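Local structure of putative glycyl-glycine endopeptidase lytM (Ruminococcus gnavus, 3NYY) at residues T169-Y181 with T210-L223. The protein is probably a metalloendopeptidase of the M23 family, related to enzymes that cut peptide bonds in bacterial peptidoglycan. Sequence-based numbering, arbitrary orientation.
Sequences TGAYFYYAHLDSY and TGEFPVHLHLGIYL
Two neighbouring antiparallel strands of the M23 peptidase core, 172-176 and 216-223, pair through Tyr-172/Tyr-222, Tyr-174/Gly-220 and Ala-176/His-218, and illustrate how a regular sheet can present a row of aromatic groups on one face. The last pair is lopsided: Ala-176 N to His-218 O spans 2.9 Å, against a weak return bond of 3.4 Å from His-218 N to Ala-176 O. Just beyond it a water donates to both Ala-176 O and His-216 O, linking the two strands. On the aromatic face, Tyr-222 turns its edge to the face of Tyr-174, planes at 90°, with Tyr-222 CE1 3.9 Å from Tyr-174 CB. Gly-220 makes room for this: a CB there would collide with Tyr-222 CE1 and press on Tyr-174 CD2. The imidazole of His-218 meets Tyr-174 rim to rim, His-218 CD2 to Tyr-174 CE2 at 3.7 Å, while its ND1 is bonded to Asp-129. On the other face, Leu-219 CD1 lies over the Tyr-175 ring, 4.0 Å from its centroid, as a CH-pi contact. Where the chain turns, CG anti to the carbonyl carbon (chi1 -51°) and a ring turned by chi2 -59° set His-177 CD2 3.4 Å from His-216 NE2. Phe-213 brings its edge to the His-177 face, Phe-213 CZ standing 3.3 Å from His-177 ND1, which also bonds to Ser-202 O. A second water is hydrogen-bonded to His-216 NE2 and weakly accepts from His-177 NE2. Putting an alanine at His-177 would probably leave the Phe-213 edge without its aromatic partner and Ser-202 O without this bond. Histidines thus gather at the end of the paired strands; the H-x-H pattern of His-216 and His-218 is as in M23 active sites, where the second histidine binds the metal, a role with which His-218, bonded to Asp-129, is consistent.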
loop_
_atom_site.group_PDB
_atom_site.type_symbol
_atom_site.label_atom_id
_atom_site.label_comp_id
_atom_site.label_asym_id
_atom_site.label_seq_id
_atom_site.Cartn_x
_atom_site.Cartn_y
_atom_site.Cartn_z
ATOM N N THR A 169 -4.060 -24.420 -14.110
ATOM C CA THR A 169 -3.417 -25.174 -13.041
ATOM C C THR A 169 -4.266 -25.267 -11.771
ATOM O O THR A 169 -3.937 -26.049 -10.863
ATOM C CB THR A 169 -1.978 -24.669 -12.787
ATOM O OG1 THR A 169 -1.272 -24.649 -14.044
ATOM C CG2 THR A 169 -1.202 -25.610 -11.820
ATOM N N GLY A 170 -5.366 -24.498 -11.727
ATOM C CA GLY A 170 -6.414 -24.686 -10.729
ATOM C C GLY A 170 -6.715 -23.541 -9.778
ATOM O O GLY A 170 -7.653 -23.623 -8.984
ATOM N N ALA A 171 -5.928 -22.496 -9.829
ATOM C CA ALA A 171 -6.213 -21.361 -8.966
ATOM C C ALA A 171 -7.359 -20.511 -9.501
ATOM O O ALA A 171 -7.643 -20.485 -10.690
ATOM C CB ALA A 171 -4.963 -20.479 -8.769
ATOM N N TYR A 172 -8.034 -19.841 -8.571
ATOM C CA TYR A 172 -9.119 -18.914 -8.888
ATOM C C TYR A 172 -8.564 -17.504 -8.676
ATOM O O TYR A 172 -8.172 -17.144 -7.566
ATOM C CB TYR A 172 -10.280 -19.182 -7.949
ATOM C CG TYR A 172 -11.477 -18.284 -8.140
ATOM C CD1 TYR A 172 -11.577 -17.127 -7.432
ATOM C CD2 TYR A 172 -12.558 -18.665 -8.905
ATOM C CE1 TYR A 172 -12.678 -16.283 -7.560
ATOM C CE2 TYR A 172 -13.676 -17.830 -9.019
ATOM C CZ TYR A 172 -13.729 -16.665 -8.326
ATOM O OH TYR A 172 -14.834 -15.822 -8.402
ATOM N N PHE A 173 -8.547 -16.713 -9.750
ATOM C CA PHE A 173 -8.112 -15.323 -9.706
ATOM C C PHE A 173 -9.332 -14.429 -9.622
ATOM O O PHE A 173 -10.216 -14.495 -10.472
ATOM C CB PHE A 173 -7.267 -15.021 -10.952
ATOM C CG PHE A 173 -5.890 -15.616 -10.881
ATOM C CD1 PHE A 173 -5.658 -16.976 -11.052
ATOM C CD2 PHE A 173 -4.814 -14.791 -10.592
ATOM C CE1 PHE A 173 -4.350 -17.491 -10.909
ATOM C CE2 PHE A 173 -3.544 -15.273 -10.481
ATOM C CZ PHE A 173 -3.298 -16.635 -10.628
ATOM N N TYR A 174 -9.365 -13.577 -8.593
ATOM C CA TYR A 174 -10.509 -12.781 -8.235
ATOM C C TYR A 174 -10.225 -11.327 -8.452
ATOM O O TYR A 174 -9.252 -10.838 -7.906
ATOM C CB TYR A 174 -10.802 -13.061 -6.749
ATOM C CG TYR A 174 -11.908 -12.263 -6.088
ATOM C CD1 TYR A 174 -13.237 -12.434 -6.458
ATOM C CD2 TYR A 174 -11.634 -11.362 -5.071
ATOM C CE1 TYR A 174 -14.234 -11.707 -5.807
ATOM C CE2 TYR A 174 -12.634 -10.676 -4.429
ATOM C CZ TYR A 174 -13.935 -10.855 -4.796
ATOM O OH TYR A 174 -14.959 -10.142 -4.171
ATOM N N TYR A 175 -11.067 -10.656 -9.248
ATOM C CA TYR A 175 -10.861 -9.248 -9.630
ATOM C C TYR A 175 -12.102 -8.495 -9.195
ATOM O O TYR A 175 -13.207 -8.767 -9.683
ATOM C CB TYR A 175 -10.666 -9.106 -11.133
ATOM C CG TYR A 175 -9.528 -9.924 -11.713
ATOM C CD1 TYR A 175 -9.698 -11.288 -11.983
ATOM C CD2 TYR A 175 -8.329 -9.322 -12.086
ATOM C CE1 TYR A 175 -8.681 -12.063 -12.538
ATOM C CE2 TYR A 175 -7.313 -10.071 -12.646
ATOM C CZ TYR A 175 -7.472 -11.450 -12.864
ATOM O OH TYR A 175 -6.388 -12.178 -13.388
ATOM N N ALA A 176 -11.942 -7.531 -8.291
ATOM C CA ALA A 176 -13.071 -6.856 -7.644
ATOM C C ALA A 176 -13.027 -5.319 -7.703
ATOM O O ALA A 176 -12.000 -4.696 -8.023
ATOM C CB ALA A 176 -13.206 -7.329 -6.176
ATOM N N HIS A 177 -14.217 -4.749 -7.479
ATOM C CA HIS A 177 -14.514 -3.300 -7.461
ATOM C C HIS A 177 -14.496 -2.645 -8.831
ATOM O O HIS A 177 -14.394 -1.402 -8.910
ATOM C CB HIS A 177 -13.613 -2.553 -6.472
ATOM C CG HIS A 177 -13.599 -3.168 -5.117
ATOM N ND1 HIS A 177 -14.745 -3.312 -4.366
ATOM C CD2 HIS A 177 -12.610 -3.765 -4.410
ATOM C CE1 HIS A 177 -14.456 -3.951 -3.241
ATOM N NE2 HIS A 177 -13.171 -4.244 -3.246
ATOM N N LEU A 178 -14.653 -3.459 -9.888
ATOM C CA LEU A 178 -14.646 -2.976 -11.265
ATOM C C LEU A 178 -15.787 -1.949 -11.505
ATOM O O LEU A 178 -16.896 -2.060 -10.932
ATOM C CB LEU A 178 -14.801 -4.128 -12.278
ATOM C CG LEU A 178 -13.740 -5.237 -12.213
ATOM C CD1 LEU A 178 -14.171 -6.409 -13.167
ATOM C CD2 LEU A 178 -12.380 -4.684 -12.617
ATOM N N ASP A 179 -15.546 -1.023 -12.419
ATOM C CA ASP A 179 -16.575 -0.051 -12.800
ATOM C C ASP A 179 -17.470 -0.674 -13.848
ATOM O O ASP A 179 -18.672 -0.354 -13.958
ATOM C CB ASP A 179 -15.917 1.214 -13.356
ATOM C CG ASP A 179 -16.920 2.324 -13.620
ATOM O OD1 ASP A 179 -17.575 2.759 -12.637
ATOM O OD2 ASP A 179 -17.048 2.745 -14.814
ATOM N N SER A 180 -16.895 -1.557 -14.652
ATOM C CA SER A 180 -17.634 -2.224 -15.697
ATOM C C SER A 180 -16.896 -3.465 -16.140
ATOM O O SER A 180 -15.697 -3.641 -15.813
ATOM C CB SER A 180 -17.794 -1.281 -16.887
ATOM O OG SER A 180 -16.571 -1.096 -17.564
ATOM N N TYR A 181 -17.597 -4.308 -16.906
ATOM C CA TYR A 181 -17.050 -5.543 -17.454
ATOM C C TYR A 181 -16.781 -5.491 -18.958
ATOM O O TYR A 181 -17.463 -4.754 -19.711
ATOM C CB TYR A 181 -18.022 -6.656 -17.245
ATOM C CG TYR A 181 -18.333 -7.023 -15.809
ATOM C CD1 TYR A 181 -17.385 -7.538 -14.973
ATOM C CD2 TYR A 181 -19.611 -6.940 -15.328
ATOM C CE1 TYR A 181 -17.704 -7.926 -13.709
ATOM C CE2 TYR A 181 -19.943 -7.331 -14.047
ATOM C CZ TYR A 181 -18.987 -7.822 -13.222
ATOM O OH TYR A 181 -19.351 -8.235 -11.933
ATOM N N THR A 210 -21.383 2.834 -6.269
ATOM C CA THR A 210 -20.075 3.315 -6.642
ATOM C C THR A 210 -19.736 4.501 -5.732
ATOM O O THR A 210 -20.624 5.073 -5.049
ATOM C CB THR A 210 -20.009 3.787 -8.089
ATOM O OG1 THR A 210 -20.949 4.844 -8.294
ATOM C CG2 THR A 210 -20.259 2.639 -9.081
ATOM N N GLY A 211 -18.442 4.824 -5.710
ATOM C CA GLY A 211 -17.935 6.056 -5.133
ATOM C C GLY A 211 -17.659 6.037 -3.647
ATOM O O GLY A 211 -17.236 7.061 -3.094
ATOM N N GLU A 212 -17.869 4.912 -2.983
ATOM C CA GLU A 212 -17.725 4.874 -1.522
ATOM C C GLU A 212 -16.269 4.777 -1.043
ATOM O O GLU A 212 -15.999 4.966 0.134
ATOM C CB GLU A 212 -18.556 3.730 -0.913
ATOM C CG GLU A 212 -20.059 3.891 -1.106
ATOM C CD GLU A 212 -20.629 5.151 -0.455
ATOM O OE1 GLU A 212 -20.217 5.505 0.668
ATOM O OE2 GLU A 212 -21.489 5.794 -1.069
ATOM N N PHE A 213 -15.337 4.487 -1.949
ATOM C CA PHE A 213 -13.926 4.348 -1.584
ATOM C C PHE A 213 -13.079 4.637 -2.800
ATOM O O PHE A 213 -13.636 4.834 -3.853
ATOM C CB PHE A 213 -13.672 2.957 -1.026
ATOM C CG PHE A 213 -14.255 1.860 -1.848
ATOM C CD1 PHE A 213 -13.623 1.445 -2.997
ATOM C CD2 PHE A 213 -15.426 1.218 -1.443
ATOM C CE1 PHE A 213 -14.155 0.424 -3.760
ATOM C CE2 PHE A 213 -15.961 0.189 -2.173
ATOM C CZ PHE A 213 -15.324 -0.207 -3.334
ATOM N N PRO A 214 -11.743 4.786 -2.635
ATOM C CA PRO A 214 -10.872 5.097 -3.765
ATOM C C PRO A 214 -10.876 4.040 -4.860
ATOM O O PRO A 214 -11.140 2.855 -4.614
ATOM C CB PRO A 214 -9.467 5.113 -3.150
ATOM C CG PRO A 214 -9.695 5.370 -1.698
ATOM C CD PRO A 214 -10.963 4.639 -1.385
ATOM N N VAL A 215 -10.559 4.493 -6.053
ATOM C CA VAL A 215 -10.482 3.596 -7.201
ATOM C C VAL A 215 -9.252 2.700 -7.043
ATOM O O VAL A 215 -8.130 3.165 -6.816
ATOM C CB VAL A 215 -10.443 4.385 -8.514
ATOM C CG1 VAL A 215 -10.104 3.495 -9.716
ATOM C CG2 VAL A 215 -11.810 5.088 -8.745
ATOM N N HIS A 216 -9.489 1.392 -7.136
ATOM C CA HIS A 216 -8.464 0.396 -7.038
ATOM C C HIS A 216 -8.982 -0.922 -7.546
ATOM O O HIS A 216 -10.207 -1.171 -7.592
ATOM C CB HIS A 216 -8.011 0.219 -5.575
ATOM C CG HIS A 216 -8.999 -0.453 -4.679
ATOM N ND1 HIS A 216 -10.192 0.118 -4.273
ATOM C CD2 HIS A 216 -8.940 -1.671 -4.083
ATOM C CE1 HIS A 216 -10.839 -0.749 -3.501
ATOM N NE2 HIS A 216 -10.090 -1.830 -3.346
ATOM N N LEU A 217 -8.034 -1.767 -7.943
ATOM C CA LEU A 217 -8.358 -3.173 -8.229
ATOM C C LEU A 217 -8.032 -3.991 -6.998
ATOM O O LEU A 217 -6.891 -3.972 -6.522
ATOM C CB LEU A 217 -7.490 -3.743 -9.352
ATOM C CG LEU A 217 -7.653 -5.240 -9.593
ATOM C CD1 LEU A 217 -9.118 -5.677 -10.045
ATOM C CD2 LEU A 217 -6.597 -5.723 -10.633
ATOM N N HIS A 218 -9.017 -4.706 -6.451
ATOM C CA HIS A 218 -8.693 -5.708 -5.442
ATOM C C HIS A 218 -8.461 -7.031 -6.168
ATOM O O HIS A 218 -9.358 -7.513 -6.886
ATOM C CB HIS A 218 -9.790 -5.853 -4.381
ATOM C CG HIS A 218 -9.547 -6.995 -3.461
ATOM N ND1 HIS A 218 -8.767 -6.868 -2.330
ATOM C CD2 HIS A 218 -9.908 -8.302 -3.541
ATOM C CE1 HIS A 218 -8.673 -8.058 -1.741
ATOM N NE2 HIS A 218 -9.381 -8.939 -2.434
ATOM N N LEU A 219 -7.280 -7.615 -5.955
ATOM C CA LEU A 219 -6.910 -8.926 -6.539
ATOM C C LEU A 219 -6.822 -9.937 -5.422
ATOM O O LEU A 219 -6.140 -9.719 -4.408
ATOM C CB LEU A 219 -5.587 -8.853 -7.282
ATOM C CG LEU A 219 -5.147 -10.251 -7.814
ATOM C CD1 LEU A 219 -6.056 -10.501 -9.117
ATOM C CD2 LEU A 219 -3.663 -10.328 -8.034
ATOM N N GLY A 220 -7.503 -11.064 -5.614
ATOM C CA GLY A 220 -7.386 -12.206 -4.738
ATOM C C GLY A 220 -6.995 -13.434 -5.531
ATOM O O GLY A 220 -7.255 -13.535 -6.713
ATOM N N ILE A 221 -6.306 -14.348 -4.866
ATOM C CA ILE A 221 -6.002 -15.684 -5.450
ATOM C C ILE A 221 -6.460 -16.692 -4.425
ATOM O O ILE A 221 -6.036 -16.630 -3.250
ATOM C CB ILE A 221 -4.508 -15.854 -5.736
ATOM C CG1 ILE A 221 -4.035 -14.788 -6.703
ATOM C CG2 ILE A 221 -4.228 -17.279 -6.350
ATOM C CD1 ILE A 221 -2.522 -14.722 -6.992
ATOM N N TYR A 222 -7.227 -17.664 -4.903
ATOM C CA TYR A 222 -7.799 -18.679 -4.025
ATOM C C TYR A 222 -7.486 -20.084 -4.521
ATOM O O TYR A 222 -7.623 -20.393 -5.725
ATOM C CB TYR A 222 -9.336 -18.552 -3.922
ATOM C CG TYR A 222 -9.810 -17.282 -3.265
ATOM C CD1 TYR A 222 -9.786 -16.078 -3.959
ATOM C CD2 TYR A 222 -10.244 -17.272 -1.945
ATOM C CE1 TYR A 222 -10.229 -14.906 -3.367
ATOM C CE2 TYR A 222 -10.686 -16.090 -1.340
ATOM C CZ TYR A 222 -10.677 -14.922 -2.064
ATOM O OH TYR A 222 -11.102 -13.737 -1.433
ATOM N N LEU A 223 -7.118 -20.945 -3.575
ATOM C CA LEU A 223 -6.942 -22.374 -3.833
ATOM C C LEU A 223 -7.906 -23.148 -2.980
ATOM O O LEU A 223 -8.152 -22.803 -1.845
ATOM C CB LEU A 223 -5.525 -22.791 -3.456
ATOM C CG LEU A 223 -4.376 -22.199 -4.305
ATOM C CD1 LEU A 223 -3.008 -22.721 -3.751
ATOM C CD2 LEU A 223 -4.573 -22.497 -5.730
HETATM O O HOH W 1 -11.434 -2.354 -9.778
HETATM O O HOH W 2 -10.583 -3.675 -1.388
#